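Local coordinates for protein transcriptional repressor, TetR family (Thermus thermophilus, PDB 3ANP) that binds acyl-CoA, with lauroyl-CoA held in its ligand pocket, and as a TetR-family repressor probably binds DNA to control genes of fatty acid degradation, at residues A[67-70]-A[71-75]. Numbering follows the deposited sequence.
Sequences GLRE and EVRRL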
ATOM      1  N   GLY A  67      20.425  -6.859  -6.592  1.00 16.73           N
ATOM      2  CA  GLY A  67      21.003  -6.349  -7.829  1.00 15.36           C
ATOM      3  C   GLY A  67      20.766  -4.848  -7.907  1.00 19.25           C
ATOM      4  O   GLY A  67      21.654  -4.070  -8.292  1.00 17.10           O
ATOM      5  N   LEU A  68      19.553  -4.430  -7.550  1.00 15.04           N
ATOM      6  CA  LEU A  68      19.216  -3.009  -7.556  1.00 18.39           C
ATOM      7  C   LEU A  68      20.083  -2.236  -6.558  1.00 16.12           C
ATOM      8  O   LEU A  68      20.434  -1.087  -6.807  1.00 16.55           O
ATOM      9  CB  LEU A  68      17.727  -2.807  -7.233  1.00 15.78           C
ATOM     10  CG  LEU A  68      16.732  -3.249  -8.322  1.00 20.10           C
ATOM     11  CD1 LEU A  68      15.299  -3.149  -7.800  1.00 22.73           C
ATOM     12  CD2 LEU A  68      16.889  -2.373  -9.547  1.00 21.28           C
ATOM     13  N   ARG A  69      20.421  -2.860  -5.430  1.00 17.59           N
ATOM     14  CA  ARG A  69      21.265  -2.213  -4.427  1.00 17.69           C
ATOM     15  C   ARG A  69      22.669  -1.966  -5.003  1.00 18.32           C
ATOM     16  O   ARG A  69      23.251  -0.890  -4.820  1.00 16.37           O
ATOM     17  CB  ARG A  69      21.355  -3.081  -3.160  1.00 20.12           C
ATOM     18  CG  ARG A  69      22.261  -2.508  -2.067  1.00 21.64           C
ATOM     19  CD  ARG A  69      22.324  -3.421  -0.831  1.00 22.29           C
ATOM     20  NE  ARG A  69      21.024  -3.608  -0.185  1.00 24.77           N
ATOM     21  CZ  ARG A  69      20.377  -4.771  -0.107  1.00 26.31           C
ATOM     22  NH1 ARG A  69      20.908  -5.868  -0.638  1.00 22.59           N
ATOM     23  NH2 ARG A  69      19.199  -4.849   0.510  1.00 18.79           N
ATOM     24  N   GLU A  70      23.214  -2.957  -5.705  1.00 17.37           N
ATOM     25  CA  GLU A  70      24.543  -2.804  -6.309  1.00 16.90           C
ATOM     26  C   GLU A  70      24.529  -1.678  -7.319  1.00 16.64           C
ATOM     27  O   GLU A  70      25.463  -0.882  -7.397  1.00 18.27           O
ATOM     28  CB  GLU A  70      24.967  -4.065  -7.063  1.00 19.55           C
ATOM     29  CG  GLU A  70      25.197  -5.308  -6.226  1.00 23.14           C
ATOM     30  CD  GLU A  70      25.788  -6.435  -7.068  1.00 22.84           C
ATOM     31  OE1 GLU A  70      26.937  -6.294  -7.517  1.00 23.50           O
ATOM     32  OE2 GLU A  70      25.097  -7.443  -7.299  1.00 23.83           O
ATOM     33  N   GLU A  71      23.466  -1.645  -8.116  1.00 15.89           N
ATOM     34  CA  GLU A  71      23.305  -0.652  -9.162  1.00 17.43           C
ATOM     35  C   GLU A  71      23.234   0.759  -8.565  1.00 18.38           C
ATOM     36  O   GLU A  71      23.898   1.682  -9.042  1.00 19.54           O
ATOM     37  CB  GLU A  71      22.046  -0.982  -9.985  1.00 16.54           C
ATOM     38  CG  GLU A  71      21.756  -0.021 -11.139  1.00 19.66           C
ATOM     39  CD  GLU A  71      20.631  -0.516 -12.050  1.00 23.86           C
ATOM     40  OE1 GLU A  71      19.941  -1.497 -11.690  1.00 27.35           O
ATOM     41  OE2 GLU A  71      20.437   0.076 -13.131  1.00 23.28           O
ATOM     42  N   VAL A  72      22.441   0.912  -7.513  1.00 17.05           N
ATOM     43  CA  VAL A  72      22.288   2.207  -6.854  1.00 16.97           C
ATOM     44  C   VAL A  72      23.609   2.673  -6.245  1.00 16.66           C
ATOM     45  O   VAL A  72      24.004   3.821  -6.423  1.00 17.88           O
ATOM     46  CB  VAL A  72      21.178   2.134  -5.745  1.00 17.61           C
ATOM     47  CG1 VAL A  72      21.310   3.302  -4.746  1.00 17.10           C
ATOM     48  CG2 VAL A  72      19.800   2.173  -6.411  1.00 14.16           C
ATOM     49  N   ARG A  73      24.299   1.785  -5.533  1.00 14.32           N
ATOM     50  CA  ARG A  73      25.568   2.163  -4.915  1.00 18.86           C
ATOM     51  C   ARG A  73      26.601   2.510  -5.974  1.00 20.87           C
ATOM     52  O   ARG A  73      27.389   3.444  -5.812  1.00 21.89           O
ATOM     53  CB  ARG A  73      26.075   1.034  -4.006  1.00 17.69           C
ATOM     54  CG  ARG A  73      25.225   0.895  -2.746  1.00 16.75           C
ATOM     55  CD  ARG A  73      25.650  -0.279  -1.882  1.00 21.14           C
ATOM     56  NE  ARG A  73      24.788  -0.408  -0.704  1.00 22.08           N
ATOM     57  CZ  ARG A  73      25.083  -1.150   0.360  1.00 28.05           C
ATOM     58  NH1 ARG A  73      26.229  -1.832   0.395  1.00 20.61           N
ATOM     59  NH2 ARG A  73      24.240  -1.205   1.395  1.00 22.79           N
ATOM     60  N   ARG A  74      26.572   1.768  -7.074  1.00 22.91           N
ATOM     61  CA  ARG A  74      27.487   2.000  -8.179  1.00 24.01           C
ATOM     62  C   ARG A  74      27.267   3.395  -8.761  1.00 24.24           C
ATOM     63  O   ARG A  74      28.220   4.137  -9.011  1.00 23.01           O
ATOM     64  CB  ARG A  74      27.248   0.962  -9.278  1.00 24.61           C
ATOM     65  CG  ARG A  74      28.432   0.773 -10.198  1.00 30.16           C
ATOM     66  CD  ARG A  74      28.014   0.666 -11.648  1.00 29.09           C
ATOM     67  NE  ARG A  74      26.857  -0.196 -11.865  1.00 27.36           N
ATOM     68  CZ  ARG A  74      25.924   0.059 -12.776  1.00 23.07           C
ATOM     69  NH1 ARG A  74      26.034   1.151 -13.530  1.00 22.10           N
ATOM     70  NH2 ARG A  74      24.893  -0.758 -12.944  1.00 20.71           N
ATOM     71  N   LEU A  75      26.003   3.757  -8.974  1.00 21.22           N
ATOM     72  CA  LEU A  75      25.685   5.058  -9.553  1.00 23.12           C
ATOM     73  C   LEU A  75      26.089   6.218  -8.651  1.00 24.09           C
ATOM     74  O   LEU A  75      26.633   7.219  -9.127  1.00 24.83           O
ATOM     75  CB  LEU A  75      24.192   5.131  -9.917  1.00 21.93           C
ATOM     76  CG  LEU A  75      23.783   4.206 -11.086  1.00 23.73           C
ATOM     77  CD1 LEU A  75      22.262   4.209 -11.271  1.00 21.17           C
ATOM     78  CD2 LEU A  75      24.467   4.653 -12.374  1.00 24.30           C
TER
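Two successive turns of helix 54-77, in the ligand-binding part of this all-helical TetR-family repressor, bring Arg-69 against Arg-73 and Leu-68 against Glu-71. The i to i+4 ladder is regular: Glu-71 N, Val-72 N, Arg-73 N and Arg-74 N donate to the carbonyls of Gly-67, Leu-68, Arg-69 and Glu-70, with Arg-73 N to Arg-69 O at 3.0 Å the straightest (169°). Branched, apolar Val-72 suits the buried side, where it meets Leu-131 and Ile-135 of helix 128-142 and sets CG2 3.3 Å from Leu-68 O. Leu-68 packs on Val-92 and Leu-93 of helix 82-99 and comes near the bound lauroyl-CoA; its CD2 lies 3.8 Å from Glu-71 OE1. The glutamate, running alongside with CG anti to the backbone N (chi1 -179°), is long enough for OE2 to hydrogen-bond NE2 of His-88. Arg-73 NH2 forms a salt bridge with Glu-134, which probably eases the closeness of its charge to Arg-69 NE, 4.3 Å from Arg-73 NH2. Arg-73, extended from CG to NE, lies alongside Arg-69, whose chain bends at chi3; their guanidinium planes stand 65° apart. Arg-69 CD sits over one face of the Arg-73 guanidinium, offset toward its rim, 3.7 Å from Arg-73 NH2.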